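Local coordinates for putative isomerase YbhH (Escherichia coli, PDB 6OTV) that probably acts as an isomerase of the PrpF family, at the interface of chains A and B. Numbering follows the deposited sequence. Chains: chain A/B, Putative isomerase YbhH.

Contact 1: the interface of chains A and B. Residues chain A 164, 324-325, 329-330, 332; chain B 67, 69-70.
The carbonyl oxygen of B:Ser67 is the polar atom met most closely across this patch, yet what presses on it is carbon, and no hydrogen bond crosses here. CB and the methyl CG2 of A:Thr330 both lie 3.3 Å from B:Ser67 O, while OG1, in the crowded position between backbone N and carbonyl carbon, stays farther off. Carbons of B:Arg70 and B:Pro69 gather in the same way about A:Leu164 O: B:Arg70 CG lies 3.5 Å from A:Leu164 O, and the ring of B:Pro69 adds CG at 3.6 Å from the same oxygen. The side chain of A:Leu164, its CG anti to the carbonyl carbon (chi1 -54°), passes alongside B:Arg70 through CB and sets CD2 3.6 Å from B:Pro69 O.

B:Pro69 is the wedge of the contact. Its CB meets A:Arg332 CG at 3.6 Å, the two side chains running antiparallel alongside one another. A:Arg332 has CG swung roughly anti to the backbone N (chi1 -155°), so it is the aliphatic stem that touches the proline, while the chain bends at chi3 (63°) before the guanidinium. Beside it, B:Pro69 CD rests 3.9 Å from A:Thr330 CA. Farther along, A:Glu324 contributes its CB, 3.9 Å from B:Ser67 CA.

The patch thus fits the loop between strands 59-65 and 73-80 of chain B against chain A by shape, probably helping to hold the two subunits in register if this dimer forms in solution.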
ATOM      1  N   LEU A 164       6.957  -4.431  -1.374  1.00 37.32           N
ATOM      2  CA  LEU A 164       5.967  -4.174  -0.334  1.00 39.12           C
ATOM      3  C   LEU A 164       5.032  -5.346  -0.060  1.00 34.51           C
ATOM      4  O   LEU A 164       4.536  -5.470   1.064  1.00 35.60           O
ATOM      5  CB  LEU A 164       5.132  -2.943  -0.707  1.00 38.53           C
ATOM      6  CG  LEU A 164       5.953  -1.691  -1.023  1.00 35.95           C
ATOM      7  CD1 LEU A 164       5.059  -0.558  -1.503  1.00 29.43           C
ATOM      8  CD2 LEU A 164       6.771  -1.267   0.189  1.00 37.95           C
ATOM      9  N   GLU A 324       9.614  -5.855  11.082  1.00 47.57           N
ATOM     10  CA  GLU A 324       9.103  -5.275  12.318  1.00 50.09           C
ATOM     11  C   GLU A 324       8.023  -6.125  12.969  1.00 53.47           C
ATOM     12  O   GLU A 324       7.574  -5.788  14.069  1.00 65.89           O
ATOM     13  CB  GLU A 324       8.544  -3.871  12.064  1.00 56.15           C
ATOM     14  CG  GLU A 324       9.595  -2.833  11.716  1.00 62.34           C
ATOM     15  CD  GLU A 324      10.299  -2.280  12.938  1.00 71.16           C
ATOM     16  OE1 GLU A 324       9.931  -2.666  14.069  1.00 76.16           O
ATOM     17  OE2 GLU A 324      11.220  -1.452  12.768  1.00 70.63           O
ATOM     18  N   GLY A 325       7.590  -7.204  12.317  1.00 57.45           N
ATOM     19  CA  GLY A 325       6.604  -8.099  12.866  1.00 59.94           C
ATOM     20  C   GLY A 325       7.206  -9.412  13.330  1.00 68.89           C
ATOM     21  O   GLY A 325       8.420  -9.555  13.497  1.00 59.16           O
ATOM     22  N   THR A 329       5.196 -12.990   6.861  1.00 52.15           N
ATOM     23  CA  THR A 329       4.396 -12.177   5.952  1.00 56.09           C
ATOM     24  C   THR A 329       4.773 -10.705   6.007  1.00 57.44           C
ATOM     25  O   THR A 329       4.447  -9.960   5.076  1.00 60.46           O
ATOM     26  CB  THR A 329       2.910 -12.335   6.273  1.00 55.02           C
ATOM     27  OG1 THR A 329       2.678 -11.969   7.638  1.00 59.24           O
ATOM     28  CG2 THR A 329       2.471 -13.774   6.055  1.00 55.22           C
ATOM     29  N   THR A 330       5.443 -10.267   7.070  1.00 55.79           N
ATOM     30  CA  THR A 330       5.858  -8.880   7.212  1.00 51.49           C
ATOM     31  C   THR A 330       7.326  -8.672   6.864  1.00 41.76           C
ATOM     32  O   THR A 330       7.858  -7.582   7.087  1.00 45.60           O
ATOM     33  CB  THR A 330       5.577  -8.388   8.635  1.00 54.18           C
ATOM     34  OG1 THR A 330       6.268  -9.219   9.578  1.00 47.84           O
ATOM     35  CG2 THR A 330       4.083  -8.430   8.926  1.00 42.94           C
ATOM     36  N   ARG A 332      10.344  -7.585   4.903  1.00 46.83           N
ATOM     37  CA  ARG A 332      10.502  -6.549   3.890  1.00 37.29           C
ATOM     38  C   ARG A 332      11.900  -6.626   3.289  1.00 34.61           C
ATOM     39  O   ARG A 332      12.893  -6.701   4.022  1.00 31.98           O
ATOM     40  CB  ARG A 332      10.262  -5.162   4.489  1.00 48.92           C
ATOM     41  CG  ARG A 332       9.816  -4.102   3.485  1.00 56.97           C
ATOM     42  CD  ARG A 332       9.818  -2.723   4.124  1.00 56.06           C
ATOM     43  NE  ARG A 332      11.167  -2.342   4.535  1.00 68.06           N
ATOM     44  CZ  ARG A 332      11.456  -1.262   5.252  1.00 69.44           C
ATOM     45  NH1 ARG A 332      10.488  -0.448   5.647  1.00 61.46           N
ATOM     46  NH2 ARG A 332      12.717  -1.000   5.576  1.00 74.35           N
TER
ATOM     47  N   SER B  67       4.372  -2.361  11.795  1.00 43.74           N
ATOM     48  CA  SER B  67       4.675  -3.777  11.639  1.00 45.97           C
ATOM     49  C   SER B  67       4.407  -4.273  10.226  1.00 43.53           C
ATOM     50  O   SER B  67       4.856  -5.370   9.875  1.00 47.29           O
ATOM     51  CB  SER B  67       3.852  -4.605  12.628  1.00 50.21           C
ATOM     52  OG  SER B  67       3.914  -4.057  13.931  1.00 70.74           O
ATOM     53  N   PRO B  69       4.861  -4.002   6.151  1.00 41.61           N
ATOM     54  CA  PRO B  69       5.840  -3.429   5.213  1.00 39.47           C
ATOM     55  C   PRO B  69       5.258  -2.377   4.280  1.00 43.58           C
ATOM     56  O   PRO B  69       6.030  -1.635   3.658  1.00 45.34           O
ATOM     57  CB  PRO B  69       6.335  -4.652   4.430  1.00 43.19           C
ATOM     58  CG  PRO B  69       5.238  -5.662   4.567  1.00 50.38           C
ATOM     59  CD  PRO B  69       4.648  -5.442   5.926  1.00 51.22           C
ATOM     60  N   ARG B  70       3.935  -2.280   4.171  1.00 32.90           N
ATOM     61  CA  ARG B  70       3.309  -1.307   3.290  1.00 37.53           C
ATOM     62  C   ARG B  70       3.109   0.055   3.940  1.00 39.81           C
ATOM     63  O   ARG B  70       2.771   1.012   3.235  1.00 36.86           O
ATOM     64  CB  ARG B  70       1.960  -1.843   2.795  1.00 34.49           C
ATOM     65  CG  ARG B  70       2.081  -3.089   1.931  1.00 38.64           C
ATOM     66  CD  ARG B  70       0.759  -3.830   1.834  1.00 41.48           C
ATOM     67  NE  ARG B  70       0.309  -4.298   3.141  1.00 44.98           N
ATOM     68  CZ  ARG B  70      -0.799  -5.004   3.340  1.00 45.24           C
ATOM     69  NH1 ARG B  70      -1.575  -5.328   2.315  1.00 44.90           N
ATOM     70  NH2 ARG B  70      -1.131  -5.388   4.567  1.00 38.94           N
TER

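Contact 2: the interface of chains A and B. Residues chain A 70, 118, 120, 164; chain B 69-70, 72, 110, 118, 120.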
ATOM      1  N   ARG A  70      -3.585   2.830  -4.185  1.00 35.34           N
ATOM      2  CA  ARG A  70      -2.458   2.594  -3.294  1.00 36.45           C
ATOM      3  C   ARG A  70      -1.112   2.929  -3.924  1.00 39.81           C
ATOM      4  O   ARG A  70      -0.108   2.981  -3.203  1.00 33.45           O
ATOM      5  CB  ARG A  70      -2.462   1.135  -2.828  1.00 33.70           C
ATOM      6  CG  ARG A  70      -3.681   0.773  -1.992  1.00 38.43           C
ATOM      7  CD  ARG A  70      -3.854  -0.730  -1.863  1.00 37.93           C
ATOM      8  NE  ARG A  70      -4.115  -1.355  -3.155  1.00 42.05           N
ATOM      9  CZ  ARG A  70      -4.388  -2.644  -3.321  1.00 48.87           C
ATOM     10  NH1 ARG A  70      -4.438  -3.454  -2.271  1.00 46.30           N
ATOM     11  NH2 ARG A  70      -4.613  -3.124  -4.538  1.00 45.02           N
ATOM     12  N   ARG A 118       9.802   9.847  -2.903  1.00 39.52           N
ATOM     13  CA  ARG A 118       9.244   8.504  -2.829  1.00 33.20           C
ATOM     14  C   ARG A 118       8.254   8.300  -3.968  1.00 33.67           C
ATOM     15  O   ARG A 118       7.413   9.166  -4.228  1.00 35.69           O
ATOM     16  CB  ARG A 118       8.554   8.289  -1.481  1.00 31.78           C
ATOM     17  CG  ARG A 118       9.444   8.558  -0.277  1.00 39.93           C
ATOM     18  CD  ARG A 118       8.669   8.455   1.030  1.00 36.27           C
ATOM     19  NE  ARG A 118       8.299   7.080   1.355  1.00 40.51           N
ATOM     20  CZ  ARG A 118       7.611   6.726   2.437  1.00 39.80           C
ATOM     21  NH1 ARG A 118       7.208   7.650   3.302  1.00 35.01           N
ATOM     22  NH2 ARG A 118       7.324   5.448   2.654  1.00 32.19           N
ATOM     23  N   ARG A 120       5.570   5.357  -5.355  1.00 28.76           N
ATOM     24  CA  ARG A 120       4.880   4.088  -5.160  1.00 27.54           C
ATOM     25  C   ARG A 120       4.537   3.489  -6.520  1.00 32.43           C
ATOM     26  O   ARG A 120       3.744   4.061  -7.276  1.00 27.36           O
ATOM     27  CB  ARG A 120       3.621   4.292  -4.322  1.00 30.76           C
ATOM     28  CG  ARG A 120       3.914   4.560  -2.860  1.00 37.93           C
ATOM     29  CD  ARG A 120       4.010   3.259  -2.094  1.00 42.57           C
ATOM     30  NE  ARG A 120       4.631   3.437  -0.789  1.00 45.09           N
ATOM     31  CZ  ARG A 120       4.316   2.724   0.287  1.00 44.12           C
ATOM     32  NH1 ARG A 120       3.371   1.796   0.213  1.00 39.15           N
ATOM     33  NH2 ARG A 120       4.937   2.949   1.436  1.00 53.42           N
ATOM     34  N   LEU A 164       6.957  -4.431  -1.374  1.00 37.32           N
ATOM     35  CA  LEU A 164       5.967  -4.174  -0.334  1.00 39.12           C
ATOM     36  C   LEU A 164       5.032  -5.346  -0.060  1.00 34.51           C
ATOM     37  O   LEU A 164       4.536  -5.470   1.064  1.00 35.60           O
ATOM     38  CB  LEU A 164       5.132  -2.943  -0.707  1.00 38.53           C
ATOM     39  CG  LEU A 164       5.953  -1.691  -1.023  1.00 35.95           C
ATOM     40  CD1 LEU A 164       5.059  -0.558  -1.503  1.00 29.43           C
ATOM     41  CD2 LEU A 164       6.771  -1.267   0.189  1.00 37.95           C
TER
ATOM     42  N   PRO B  69       4.861  -4.002   6.151  1.00 41.61           N
ATOM     43  CA  PRO B  69       5.840  -3.429   5.213  1.00 39.47           C
ATOM     44  C   PRO B  69       5.258  -2.377   4.280  1.00 43.58           C
ATOM     45  O   PRO B  69       6.030  -1.635   3.658  1.00 45.34           O
ATOM     46  CB  PRO B  69       6.335  -4.652   4.430  1.00 43.19           C
ATOM     47  CG  PRO B  69       5.238  -5.662   4.567  1.00 50.38           C
ATOM     48  CD  PRO B  69       4.648  -5.442   5.926  1.00 51.22           C
ATOM     49  N   ARG B  70       3.935  -2.280   4.171  1.00 32.90           N
ATOM     50  CA  ARG B  70       3.309  -1.307   3.290  1.00 37.53           C
ATOM     51  C   ARG B  70       3.109   0.055   3.940  1.00 39.81           C
ATOM     52  O   ARG B  70       2.771   1.012   3.235  1.00 36.86           O
ATOM     53  CB  ARG B  70       1.960  -1.843   2.795  1.00 34.49           C
ATOM     54  CG  ARG B  70       2.081  -3.089   1.931  1.00 38.64           C
ATOM     55  CD  ARG B  70       0.759  -3.830   1.834  1.00 41.48           C
ATOM     56  NE  ARG B  70       0.309  -4.298   3.141  1.00 44.98           N
ATOM     57  CZ  ARG B  70      -0.799  -5.004   3.340  1.00 45.24           C
ATOM     58  NH1 ARG B  70      -1.575  -5.328   2.315  1.00 44.90           N
ATOM     59  NH2 ARG B  70      -1.131  -5.388   4.567  1.00 38.94           N
ATOM     60  N   ASP B  72       4.434   3.191   6.941  1.00 38.06           N
ATOM     61  CA  ASP B  72       5.551   3.751   7.690  1.00 34.33           C
ATOM     62  C   ASP B  72       5.314   3.650   9.192  1.00 35.90           C
ATOM     63  O   ASP B  72       6.183   3.182   9.931  1.00 38.10           O
ATOM     64  CB  ASP B  72       5.785   5.214   7.293  1.00 28.53           C
ATOM     65  CG  ASP B  72       5.998   5.393   5.798  1.00 37.34           C
ATOM     66  OD1 ASP B  72       6.651   4.531   5.173  1.00 35.14           O
ATOM     67  OD2 ASP B  72       5.508   6.401   5.245  1.00 31.65           O
ATOM     68  N   ILE B 110      10.122   8.655  11.026  1.00 32.24           N
ATOM     69  CA  ILE B 110      10.266   8.705   9.576  1.00 32.93           C
ATOM     70  C   ILE B 110      11.042   9.966   9.227  1.00 37.31           C
ATOM     71  O   ILE B 110      10.889  11.006   9.876  1.00 37.88           O
ATOM     72  CB  ILE B 110       8.887   8.658   8.871  1.00 42.88           C
ATOM     73  CG1 ILE B 110       9.048   8.770   7.353  1.00 39.54           C
ATOM     74  CG2 ILE B 110       7.967   9.747   9.406  1.00 39.38           C
ATOM     75  CD1 ILE B 110       7.743   8.735   6.599  1.00 35.75           C
ATOM     76  N   ARG B 118       5.526  12.743   2.914  1.00 36.71           N
ATOM     77  CA  ARG B 118       4.486  11.728   2.848  1.00 33.10           C
ATOM     78  C   ARG B 118       4.659  10.741   3.994  1.00 34.82           C
ATOM     79  O   ARG B 118       5.775  10.290   4.271  1.00 31.71           O
ATOM     80  CB  ARG B 118       4.539  10.997   1.506  1.00 29.52           C
ATOM     81  CG  ARG B 118       4.465  11.911   0.295  1.00 35.60           C
ATOM     82  CD  ARG B 118       4.650  11.137  -1.004  1.00 36.85           C
ATOM     83  NE  ARG B 118       3.494  10.310  -1.335  1.00 41.98           N
ATOM     84  CZ  ARG B 118       3.401   9.559  -2.429  1.00 42.58           C
ATOM     85  NH1 ARG B 118       4.402   9.526  -3.300  1.00 38.16           N
ATOM     86  NH2 ARG B 118       2.306   8.840  -2.653  1.00 31.08           N
ATOM     87  N   ARG B 120       2.914   7.153   5.367  1.00 28.14           N
ATOM     88  CA  ARG B 120       1.996   6.038   5.179  1.00 29.16           C
ATOM     89  C   ARG B 120       1.563   5.513   6.544  1.00 31.53           C
ATOM     90  O   ARG B 120       2.390   5.012   7.313  1.00 27.58           O
ATOM     91  CB  ARG B 120       2.663   4.939   4.357  1.00 32.16           C
ATOM     92  CG  ARG B 120       2.843   5.309   2.898  1.00 38.11           C
ATOM     93  CD  ARG B 120       1.625   4.898   2.101  1.00 44.62           C
ATOM     94  NE  ARG B 120       1.545   5.587   0.820  1.00 46.27           N
ATOM     95  CZ  ARG B 120       0.982   5.072  -0.267  1.00 42.43           C
ATOM     96  NH1 ARG B 120       0.461   3.853  -0.231  1.00 36.81           N
ATOM     97  NH2 ARG B 120       0.949   5.772  -1.391  1.00 54.46           N
TER
HETATM   98  O   HOH W   1       6.822  11.492  -3.342  1.00 35.37           O
HETATM   99  O   HOH W   2       8.202  10.609   3.400  1.00 37.13           O
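Two arginine pairs face each other across the two-fold axis of the deposited pair of PrpF-family chains, all four carried on strands 116-123. A:Arg120 and B:Arg120 come tip to tip, yet their guanidiniums end up stacked, the planes 20° apart and each covered near the rim of one face by the other's CD. Both chains bend sharply at chi2 (-88° in A:Arg120), which lays the flat groups over one another. Like charges in such a stack would be expected to repel, and carbonyl oxygens at the edges probably offset this: A:Arg120 NH1 donates in plane to a lone pair of B:Arg70 O at 3.2 Å, and B:Arg120 NH1 does the same to A:Arg70 O at 3.1 Å. The NH2 groups make weaker bonds to these oxygens, so each guanidinium straddles one carbonyl.

A:Arg118 stretches tip to tip towards B:Asp72 and grips it end-on in a salt bridge, the guanidinium turned 41° from the carboxylate. A:Arg118 NH2 meets B:Asp72 OD1 on its syn lone pair at 2.8 Å, whereas A:Arg118 NH1 reaches B:Asp72 OD2 from above the carboxylate plane at 2.9 Å. B:Asp72 OD2 also accepts from the backbone N of B:Arg120 at 2.7 Å, a bond within chain B that helps fix the carboxylate and ties it to the strand bearing the stacked arginine. At the other edge of the guanidinium, A:Arg118 NH1 binds water 2, 3.1 Å away, and this water passes the link on to B:Arg118 O, 2.6 Å from it; water 1 joins B:Arg118 NH1 to A:Arg118 O in the same way. B:Ile110 CD1 packs beside A:Arg118 NH1.

Contact 1 and contact 2 are neighbouring stretches of one two-fold interface, their C-alpha centres about 11 Å apart. A:Leu164, B:Pro69 and B:Arg70 belong to both, and B:Arg70 divides its work between them: its aliphatic stem packs in contact 1 while its backbone carbonyl accepts hydrogen bonds in contact 2. The apolar fit of contact 1 therefore continues directly into the charged, water-bridged centre of contact 2. Symmetry repeats contact 1 with the chains exchanged, so such packing flanks the arginine core on both sides. This combination would suit a stable dimer, though the structure alone does not establish one in solution.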